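Local coordinates for protein succinate-semialdehyde dehydrogenase (Streptococcus pyogenes MGAS1882, PDB 4OGD) that probably oxidises succinic semialdehyde to succinate, using NADP+ as cofactor, in the manner of the aldehyde dehydrogenase family, at residues Y3-P8 against H15-M20; Q51-A56 against Y95-D100; L282-F287 against P344-G349. One frame throughout, in Å; residues are numbered along the deposited sequence.

Contact 1 (Y3-P8 against H15-M20); sequences YQTIYP and HTFDNM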
loop_
_atom_site.group_PDB
_atom_site.type_symbol
_atom_site.label_atom_id
_atom_site.label_comp_id
_atom_site.label_asym_id
_atom_site.label_seq_id
_atom_site.Cartn_x
_atom_site.Cartn_y
_atom_site.Cartn_z
ATOM N N TYR A 3 -18.733 -23.295 -8.395
ATOM C CA TYR A 3 -17.540 -23.859 -7.775
ATOM C C TYR A 3 -17.529 -25.377 -7.950
ATOM O O TYR A 3 -18.335 -26.090 -7.352
ATOM C CB TYR A 3 -17.471 -23.474 -6.295
ATOM C CG TYR A 3 -17.165 -22.008 -6.043
ATOM C CD1 TYR A 3 -15.850 -21.558 -5.962
ATOM C CD2 TYR A 3 -18.188 -21.080 -5.853
ATOM C CE1 TYR A 3 -15.558 -20.219 -5.719
ATOM C CE2 TYR A 3 -17.909 -19.741 -5.617
ATOM C CZ TYR A 3 -16.590 -19.314 -5.546
ATOM O OH TYR A 3 -16.296 -17.985 -5.304
ATOM N N GLN A 4 -16.615 -25.866 -8.785
ATOM C CA GLN A 4 -16.566 -27.283 -9.125
ATOM C C GLN A 4 -15.132 -27.766 -9.185
ATOM O O GLN A 4 -14.265 -27.068 -9.714
ATOM C CB GLN A 4 -17.167 -27.515 -10.512
ATOM C CG GLN A 4 -18.599 -27.075 -10.674
ATOM C CD GLN A 4 -19.487 -28.205 -11.155
ATOM O OE1 GLN A 4 -20.121 -28.893 -10.356
ATOM N NE2 GLN A 4 -19.530 -28.409 -12.463
ATOM N N THR A 5 -14.879 -28.964 -8.666
ATOM C CA THR A 5 -13.627 -29.635 -8.968
ATOM C C THR A 5 -13.834 -30.426 -10.250
ATOM O O THR A 5 -14.649 -31.344 -10.290
ATOM C CB THR A 5 -13.196 -30.610 -7.866
ATOM O OG1 THR A 5 -12.983 -29.896 -6.640
ATOM C CG2 THR A 5 -11.913 -31.339 -8.278
ATOM N N ILE A 6 -13.127 -30.036 -11.303
ATOM C CA ILE A 6 -13.108 -30.802 -12.545
ATOM C C ILE A 6 -11.666 -31.146 -12.873
ATOM O O ILE A 6 -10.865 -30.261 -13.187
ATOM C CB ILE A 6 -13.719 -30.007 -13.708
ATOM C CG1 ILE A 6 -15.122 -29.529 -13.337
ATOM C CG2 ILE A 6 -13.748 -30.851 -14.983
ATOM C CD1 ILE A 6 -15.744 -28.609 -14.361
ATOM N N TYR A 7 -11.336 -32.434 -12.801
ATOM C CA TYR A 7 -9.960 -32.899 -12.968
ATOM C C TYR A 7 -9.442 -32.567 -14.366
ATOM O O TYR A 7 -9.993 -33.047 -15.358
ATOM C CB TYR A 7 -9.914 -34.414 -12.745
ATOM C CG TYR A 7 -8.536 -35.023 -12.604
ATOM C CD1 TYR A 7 -7.432 -34.249 -12.275
ATOM C CD2 TYR A 7 -8.344 -36.387 -12.799
ATOM C CE1 TYR A 7 -6.176 -34.816 -12.145
ATOM C CE2 TYR A 7 -7.090 -36.964 -12.673
ATOM C CZ TYR A 7 -6.015 -36.176 -12.342
ATOM O OH TYR A 7 -4.777 -36.746 -12.213
ATOM N N PRO A 8 -8.393 -31.736 -14.459
ATOM C CA PRO A 8 -7.889 -31.357 -15.784
ATOM C C PRO A 8 -7.306 -32.503 -16.611
ATOM O O PRO A 8 -7.072 -32.311 -17.799
ATOM C CB PRO A 8 -6.793 -30.331 -15.453
ATOM C CG PRO A 8 -7.237 -29.731 -14.174
ATOM C CD PRO A 8 -7.802 -30.901 -13.394
ATOM N N HIS A 15 -16.098 -32.930 -7.576
ATOM C CA HIS A 15 -16.814 -32.302 -6.468
ATOM C C HIS A 15 -17.651 -31.126 -6.972
ATOM O O HIS A 15 -17.268 -30.425 -7.916
ATOM C CB HIS A 15 -15.840 -31.761 -5.410
ATOM C CG HIS A 15 -14.874 -32.768 -4.864
ATOM N ND1 HIS A 15 -15.258 -33.814 -4.051
ATOM C CD2 HIS A 15 -13.525 -32.849 -4.968
ATOM C CE1 HIS A 15 -14.192 -34.515 -3.708
ATOM N NE2 HIS A 15 -13.127 -33.950 -4.250
ATOM N N THR A 16 -18.786 -30.894 -6.324
ATOM C CA THR A 16 -19.546 -29.671 -6.553
ATOM C C THR A 16 -19.911 -29.080 -5.198
ATOM O O THR A 16 -20.269 -29.809 -4.274
ATOM C CB THR A 16 -20.805 -29.904 -7.410
ATOM O OG1 THR A 16 -20.419 -30.400 -8.700
ATOM C CG2 THR A 16 -21.567 -28.599 -7.598
ATOM N N PHE A 17 -19.787 -27.764 -5.073
ATOM C CA PHE A 17 -19.965 -27.110 -3.786
ATOM C C PHE A 17 -21.103 -26.107 -3.851
ATOM O O PHE A 17 -21.347 -25.496 -4.894
ATOM C CB PHE A 17 -18.663 -26.426 -3.356
ATOM C CG PHE A 17 -17.496 -27.366 -3.261
ATOM C CD1 PHE A 17 -16.818 -27.764 -4.400
ATOM C CD2 PHE A 17 -17.087 -27.867 -2.036
ATOM C CE1 PHE A 17 -15.753 -28.632 -4.322
ATOM C CE2 PHE A 17 -16.014 -28.736 -1.958
ATOM C CZ PHE A 17 -15.352 -29.115 -3.101
ATOM N N ASP A 18 -21.812 -25.956 -2.739
ATOM C CA ASP A 18 -22.907 -24.999 -2.668
ATOM C C ASP A 18 -22.378 -23.606 -2.402
ATOM O O ASP A 18 -21.394 -23.431 -1.681
ATOM C CB ASP A 18 -23.885 -25.388 -1.566
ATOM C CG ASP A 18 -24.539 -26.727 -1.821
ATOM O OD1 ASP A 18 -24.953 -26.977 -2.975
ATOM O OD2 ASP A 18 -24.627 -27.527 -0.867
ATOM N N ASN A 19 -23.032 -22.613 -2.990
ATOM C CA ASN A 19 -22.651 -21.232 -2.748
ATOM C C ASN A 19 -23.092 -20.778 -1.364
ATOM O O ASN A 19 -24.109 -21.233 -0.837
ATOM C CB ASN A 19 -23.208 -20.315 -3.838
ATOM C CG ASN A 19 -22.287 -20.219 -5.039
ATOM O OD1 ASN A 19 -22.057 -21.210 -5.732
ATOM N ND2 ASN A 19 -21.750 -19.025 -5.289
ATOM N N MET A 20 -22.297 -19.900 -0.766
ATOM C CA MET A 20 -22.626 -19.288 0.515
ATOM C C MET A 20 -23.750 -18.262 0.359
ATOM O O MET A 20 -23.750 -17.463 -0.575
ATOM C CB MET A 20 -21.370 -18.621 1.088
ATOM C CG MET A 20 -21.557 -17.948 2.434
ATOM S SD MET A 20 -19.988 -17.318 3.077
ATOM C CE MET A 20 -19.336 -18.745 3.941
#
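Tyr3 to Thr5 and His15 to Phe17 run antiparallel, with Thr5 N bonded to His15 O at 2.9 Å. Phe17 N gives a second bond to Tyr3 O at 3.2 Å, while the return bond from His15 N to Thr5 O is weak. Thr5 and His15, the hydrogen-bonded pair, lie side by side and point the same way. Thr5 OG1 meets the His15 ring at its edge, 3.4 Å from CD2, and also faces CE1 of Phe17 at 3.8 Å; the hydroxyl itself is hydrogen-bonded to Asp73. Both strands belong to a two-stranded beta hairpin, 4-7 with 12-16, at the N-terminus of the aldehyde dehydrogenase chain, laid against helix 161-173 through Thr5 and Phe17, which both touch Pro161. Beyond the paired residues, CG of Tyr3 stands anti to its carbonyl carbon (chi1 -71°). The Tyr3 and Asn19 side chains cross at about a right angle, their ring and amide planes 52° apart, with Asn19 OD1 in the ring plane 3.9 Å from Tyr3 CD2. Tyr3 CB also packs on Phe17 CB at 4.3 Å, and both rings meet Phe185. The phenol OH of Tyr3 is hydrogen-bonded to the carbonyl of Ile186, which ties the start of the hairpin to the loop after strand 181-183.

Contact 2 (Q51-A56 against Y95-D100); sequences QLHQVA and YADKAD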
loop_
_atom_site.group_PDB
_atom_site.type_symbol
_atom_site.label_atom_id
_atom_site.label_comp_id
_atom_site.label_asym_id
_atom_site.label_seq_id
_atom_site.Cartn_x
_atom_site.Cartn_y
_atom_site.Cartn_z
ATOM N N GLN A 51 -0.648 -22.922 17.183
ATOM C CA GLN A 51 -1.604 -23.386 16.184
ATOM C C GLN A 51 -1.018 -23.343 14.775
ATOM O O GLN A 51 -1.259 -24.241 13.973
ATOM C CB GLN A 51 -2.898 -22.570 16.275
ATOM C CG GLN A 51 -3.722 -22.890 17.527
ATOM C CD GLN A 51 -4.605 -21.743 17.957
ATOM O OE1 GLN A 51 -4.770 -20.769 17.228
ATOM N NE2 GLN A 51 -5.177 -21.846 19.158
ATOM N N LEU A 52 -0.238 -22.308 14.474
ATOM C CA LEU A 52 0.410 -22.218 13.164
ATOM C C LEU A 52 1.487 -23.295 12.975
ATOM O O LEU A 52 1.618 -23.875 11.901
ATOM C CB LEU A 52 0.980 -20.810 12.931
ATOM C CG LEU A 52 1.468 -20.503 11.516
ATOM C CD1 LEU A 52 0.374 -20.753 10.479
ATOM C CD2 LEU A 52 1.972 -19.062 11.439
ATOM N N HIS A 53 2.253 -23.573 14.021
ATOM C CA HIS A 53 3.140 -24.725 13.984
ATOM C C HIS A 53 2.362 -26.025 13.747
ATOM O O HIS A 53 2.845 -26.914 13.049
ATOM C CB HIS A 53 3.962 -24.813 15.270
ATOM C CG HIS A 53 5.129 -23.876 15.313
ATOM N ND1 HIS A 53 6.080 -23.829 14.317
ATOM C CD2 HIS A 53 5.510 -22.964 16.240
ATOM C CE1 HIS A 53 6.999 -22.931 14.628
ATOM N NE2 HIS A 53 6.675 -22.392 15.791
ATOM N N GLN A 54 1.158 -26.135 14.316
ATOM C CA GLN A 54 0.362 -27.353 14.168
ATOM C C GLN A 54 -0.184 -27.462 12.748
ATOM O O GLN A 54 -0.335 -28.566 12.206
ATOM C CB GLN A 54 -0.766 -27.418 15.217
ATOM C CG GLN A 54 -1.574 -28.737 15.218
ATOM C CD GLN A 54 -0.715 -29.981 15.491
ATOM O OE1 GLN A 54 0.378 -29.889 16.039
ATOM N NE2 GLN A 54 -1.218 -31.141 15.103
ATOM N N VAL A 55 -0.460 -26.317 12.127
ATOM C CA VAL A 55 -0.842 -26.320 10.720
ATOM C C VAL A 55 0.274 -26.959 9.896
ATOM O O VAL A 55 0.020 -27.837 9.070
ATOM C CB VAL A 55 -1.153 -24.898 10.192
ATOM C CG1 VAL A 55 -1.250 -24.910 8.674
ATOM C CG2 VAL A 55 -2.442 -24.383 10.792
ATOM N N ALA A 56 1.509 -26.528 10.146
ATOM C CA ALA A 56 2.672 -27.102 9.475
ATOM C C ALA A 56 2.789 -28.597 9.769
ATOM O O ALA A 56 3.087 -29.399 8.877
ATOM C CB ALA A 56 3.944 -26.369 9.895
ATOM N N TYR A 95 6.762 -17.954 10.145
ATOM C CA TYR A 95 6.070 -16.842 10.788
ATOM C C TYR A 95 5.774 -17.113 12.263
ATOM O O TYR A 95 5.776 -16.199 13.079
ATOM C CB TYR A 95 4.817 -16.446 9.999
ATOM C CG TYR A 95 5.183 -15.589 8.810
ATOM C CD1 TYR A 95 5.685 -14.305 8.996
ATOM C CD2 TYR A 95 5.048 -16.065 7.509
ATOM C CE1 TYR A 95 6.036 -13.513 7.925
ATOM C CE2 TYR A 95 5.401 -15.282 6.424
ATOM C CZ TYR A 95 5.895 -14.008 6.640
ATOM O OH TYR A 95 6.254 -13.204 5.579
ATOM N N ALA A 96 5.547 -18.374 12.606
ATOM C CA ALA A 96 5.415 -18.725 14.018
ATOM C C ALA A 96 6.732 -18.501 14.768
ATOM O O ALA A 96 6.739 -18.004 15.904
ATOM C CB ALA A 96 4.927 -20.158 14.171
ATOM N N ASP A 97 7.849 -18.862 14.138
ATOM C CA ASP A 97 9.160 -18.695 14.766
ATOM C C ASP A 97 9.565 -17.236 14.873
ATOM O O ASP A 97 10.203 -16.833 15.844
ATOM C CB ASP A 97 10.245 -19.462 14.006
ATOM C CG ASP A 97 10.218 -20.955 14.285
ATOM O OD1 ASP A 97 9.610 -21.377 15.287
ATOM O OD2 ASP A 97 10.832 -21.706 13.499
ATOM N N LYS A 98 9.189 -16.447 13.870
ATOM C CA LYS A 98 9.602 -15.052 13.802
ATOM C C LYS A 98 8.635 -14.109 14.506
ATOM O O LYS A 98 8.897 -12.914 14.589
ATOM C CB LYS A 98 9.745 -14.612 12.345
ATOM C CG LYS A 98 10.924 -15.215 11.600
ATOM C CD LYS A 98 12.238 -14.636 12.096
ATOM C CE LYS A 98 13.415 -15.307 11.409
ATOM N NZ LYS A 98 14.724 -14.739 11.856
ATOM N N ALA A 99 7.531 -14.652 15.016
ATOM C CA ALA A 99 6.457 -13.838 15.579
ATOM C C ALA A 99 6.936 -12.785 16.580
ATOM O O ALA A 99 6.644 -11.598 16.426
ATOM C CB ALA A 99 5.393 -14.727 16.203
ATOM N N ASP A 100 7.676 -13.209 17.604
ATOM C CA ASP A 100 8.097 -12.274 18.647
ATOM C C ASP A 100 8.973 -11.148 18.098
ATOM O O ASP A 100 8.777 -9.978 18.436
ATOM C CB ASP A 100 8.825 -13.002 19.781
ATOM C CG ASP A 100 7.933 -13.976 20.520
ATOM O OD1 ASP A 100 6.697 -13.808 20.489
ATOM O OD2 ASP A 100 8.477 -14.917 21.140
#
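The His53 imidazole is approached at its CE1-NE2 edge by Asp97, whose OD1 lies 3.1 Å from both His53 CE1 and His53 NE2, while His53 ND1 is hydrogen-bonded to Asp93, one turn before Asp97 on helix 78-103. The ring therefore has two carboxylates of one helix near it, a setting that would probably favour its protonated form. The side chains of His53 and Asp97 cross at about a right angle, with ring and carboxylate planes 51° apart and Asp97 CG in the plane of the imidazole at its edge. Ala96 meets the ring differently: its CB lies over one face, 3.4 Å from the centroid, a CH-pi contact displaced toward the rim, where NE2 is the nearest ring atom at 3.3 Å. Here helices 45-61 and 78-103 pack nearly antiparallel, the short segments 9.6 Å apart at closest approach with their directions at 160°, in the helix-rich N-terminal part of the chain. The small Ala96 faces Leu52, their CA atoms 6.2 Å apart. Leu52 has CG anti to its backbone N (chi1 -170°), and from that branch point CD2 reaches Ala96 N at 3.8 Å and lies beside CB of Tyr95 at 4.1 Å. The Tyr95 ring turns from helix 45-61 toward Ser439, whose carbonyl is hydrogen-bonded to its OH, and Ile147 of helix 136-148 touches both Leu52 and Ala99. Asp100 forms a salt bridge with Lys49 between the two helices, and Lys98 forms a separate one with Glu109 of the second subunit.

Contact 3 (L282-F287 against P344-G349); sequences LLTKVF and PTIIAG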
loop_
_atom_site.group_PDB
_atom_site.type_symbol
_atom_site.label_atom_id
_atom_site.label_comp_id
_atom_site.label_asym_id
_atom_site.label_seq_id
_atom_site.Cartn_x
_atom_site.Cartn_y
_atom_site.Cartn_z
ATOM N N LEU A 282 19.334 -25.462 -28.193
ATOM C CA LEU A 282 19.345 -25.930 -26.815
ATOM C C LEU A 282 17.938 -25.978 -26.226
ATOM O O LEU A 282 17.552 -26.977 -25.613
ATOM C CB LEU A 282 20.250 -25.053 -25.950
ATOM C CG LEU A 282 20.343 -25.469 -24.484
ATOM C CD1 LEU A 282 20.908 -26.875 -24.383
ATOM C CD2 LEU A 282 21.211 -24.501 -23.711
ATOM N N LEU A 283 17.169 -24.905 -26.407
ATOM C CA LEU A 283 15.815 -24.864 -25.854
ATOM C C LEU A 283 14.922 -25.917 -26.523
ATOM O O LEU A 283 14.079 -26.545 -25.874
ATOM C CB LEU A 283 15.209 -23.459 -25.984
ATOM C CG LEU A 283 13.915 -23.236 -25.189
ATOM C CD1 LEU A 283 14.201 -23.261 -23.696
ATOM C CD2 LEU A 283 13.244 -21.920 -25.571
ATOM N N THR A 284 15.134 -26.126 -27.819
ATOM C CA THR A 284 14.433 -27.181 -28.546
ATOM C C THR A 284 14.749 -28.561 -27.970
ATOM O O THR A 284 13.847 -29.377 -27.745
ATOM C CB THR A 284 14.786 -27.140 -30.044
ATOM O OG1 THR A 284 14.322 -25.901 -30.604
ATOM C CG2 THR A 284 14.124 -28.306 -30.779
ATOM N N LYS A 285 16.030 -28.809 -27.714
ATOM C CA LYS A 285 16.472 -30.071 -27.125
ATOM C C LYS A 285 15.783 -30.316 -25.789
ATOM O O LYS A 285 15.259 -31.402 -25.527
ATOM C CB LYS A 285 17.987 -30.046 -26.923
ATOM C CG LYS A 285 18.547 -31.276 -26.211
ATOM C CD LYS A 285 20.001 -31.058 -25.831
ATOM C CE LYS A 285 20.604 -32.266 -25.150
ATOM N NZ LYS A 285 21.936 -31.928 -24.579
ATOM N N VAL A 286 15.767 -29.287 -24.950
ATOM C CA VAL A 286 15.174 -29.390 -23.618
ATOM C C VAL A 286 13.662 -29.630 -23.681
ATOM O O VAL A 286 13.120 -30.482 -22.974
ATOM C CB VAL A 286 15.482 -28.114 -22.797
ATOM C CG1 VAL A 286 14.596 -28.031 -21.560
ATOM C CG2 VAL A 286 16.959 -28.073 -22.404
ATOM N N PHE A 287 12.988 -28.870 -24.538
ATOM C CA PHE A 287 11.547 -28.980 -24.703
ATOM C C PHE A 287 11.136 -30.349 -25.246
ATOM O O PHE A 287 10.053 -30.847 -24.929
ATOM C CB PHE A 287 11.028 -27.839 -25.592
ATOM C CG PHE A 287 10.686 -26.576 -24.826
ATOM C CD1 PHE A 287 11.485 -26.139 -23.779
ATOM C CD2 PHE A 287 9.562 -25.840 -25.159
ATOM C CE1 PHE A 287 11.161 -24.973 -23.072
ATOM C CE2 PHE A 287 9.229 -24.676 -24.463
ATOM C CZ PHE A 287 10.028 -24.248 -23.424
ATOM N N PRO A 344 4.755 -28.390 -25.354
ATOM C CA PRO A 344 5.785 -27.350 -25.283
ATOM C C PRO A 344 6.023 -26.781 -26.675
ATOM O O PRO A 344 6.190 -27.532 -27.636
ATOM C CB PRO A 344 7.012 -28.112 -24.789
ATOM C CG PRO A 344 6.439 -29.258 -24.010
ATOM C CD PRO A 344 5.225 -29.666 -24.789
ATOM N N THR A 345 6.002 -25.460 -26.779
ATOM C CA THR A 345 6.036 -24.795 -28.068
ATOM C C THR A 345 7.035 -23.654 -27.945
ATOM O O THR A 345 7.099 -23.006 -26.903
ATOM C CB THR A 345 4.641 -24.244 -28.409
ATOM O OG1 THR A 345 3.700 -25.327 -28.458
ATOM C CG2 THR A 345 4.640 -23.510 -29.744
ATOM N N ILE A 346 7.841 -23.429 -28.982
ATOM C CA ILE A 346 8.809 -22.342 -28.958
ATOM C C ILE A 346 8.538 -21.408 -30.122
ATOM O O ILE A 346 8.395 -21.856 -31.257
ATOM C CB ILE A 346 10.263 -22.853 -29.055
ATOM C CG1 ILE A 346 10.552 -23.830 -27.912
ATOM C CG2 ILE A 346 11.252 -21.676 -29.024
ATOM C CD1 ILE A 346 11.882 -24.554 -28.025
ATOM N N ILE A 347 8.455 -20.114 -29.831
ATOM C CA ILE A 347 8.336 -19.105 -30.877
ATOM C C ILE A 347 9.489 -18.113 -30.816
ATOM O O ILE A 347 10.120 -17.932 -29.778
ATOM C CB ILE A 347 7.016 -18.334 -30.786
ATOM C CG1 ILE A 347 6.892 -17.636 -29.423
ATOM C CG2 ILE A 347 5.845 -19.272 -31.052
ATOM C CD1 ILE A 347 5.664 -16.740 -29.288
ATOM N N ALA A 348 9.764 -17.476 -31.949
ATOM C CA ALA A 348 10.790 -16.448 -32.020
ATOM C C ALA A 348 10.341 -15.406 -33.036
ATOM O O ALA A 348 9.211 -15.460 -33.525
ATOM C CB ALA A 348 12.133 -17.058 -32.409
ATOM N N GLY A 349 11.210 -14.451 -33.346
ATOM C CA GLY A 349 10.881 -13.419 -34.313
ATOM C C GLY A 349 9.704 -12.523 -33.952
ATOM O O GLY A 349 8.984 -12.060 -34.837
#
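Ile346 meets Leu283, Thr284 and Phe287 through mostly apolar packing that carries most of this contact, with CD1 also against the backbone and hydroxyl of Thr284. Its CG1 stands anti to the carbonyl carbon (chi1 -57°), and CD1 at the end of the extended branch touches Leu283 CG at 3.7 Å and lies 3.6 Å from Thr284 N. The other branch, CG2, touches CD2 of Leu283. One turn after Leu283, ring atom CD2 of Phe287 is met by Ile346 CG1 at 3.5 Å and by Pro344 CB, obliquely, at 3.4 Å.

The aromatic contact proper is a CH-pi interaction, with Ile346 CD1 over one face of the Phe287 ring, 4.3 Å from the centroid and 27° off the normal. Polar groups play a minor part. Thr345 O lies near the ring plane, 3.6 Å from Phe287 CE2, and the Thr284 hydroxyl is hydrogen-bonded to Lys280 O within its own helix.

Helix 276-288 lies on the mixed sheet that includes strands 235-238 and 268-272, consistent with the catalytic domain of the aldehyde dehydrogenase fold, its segment running nearly antiparallel to strand 345-348 at 164° and 9.4 Å between axes. Strand 345-348 is flanked there by strands 327-330 and 365-371, whose Val329 and Ile368 both touch Ile346, while helix 244-256 packs beside the helix against Leu282 and Val286.

The three contacts illustrate how chemistry follows position in a fold. Contact 1, partly buried, joins two neighbouring strands of a hairpin and relies on backbone hydrogen bonds; contacts 2 and 3 are buried and bring together elements distant in sequence through side chains. Contact 2 pairs two helices and mixes apolar packing with a charged margin, whereas contact 3 sets a helix on a sheet and is almost wholly apolar. No secondary-structure element is shared among them. Contacts 2 and 3 lie on opposite sides of the chain's centre, their own centres about 43 Å apart, and contact 2 alone has a residue reaching the second subunit.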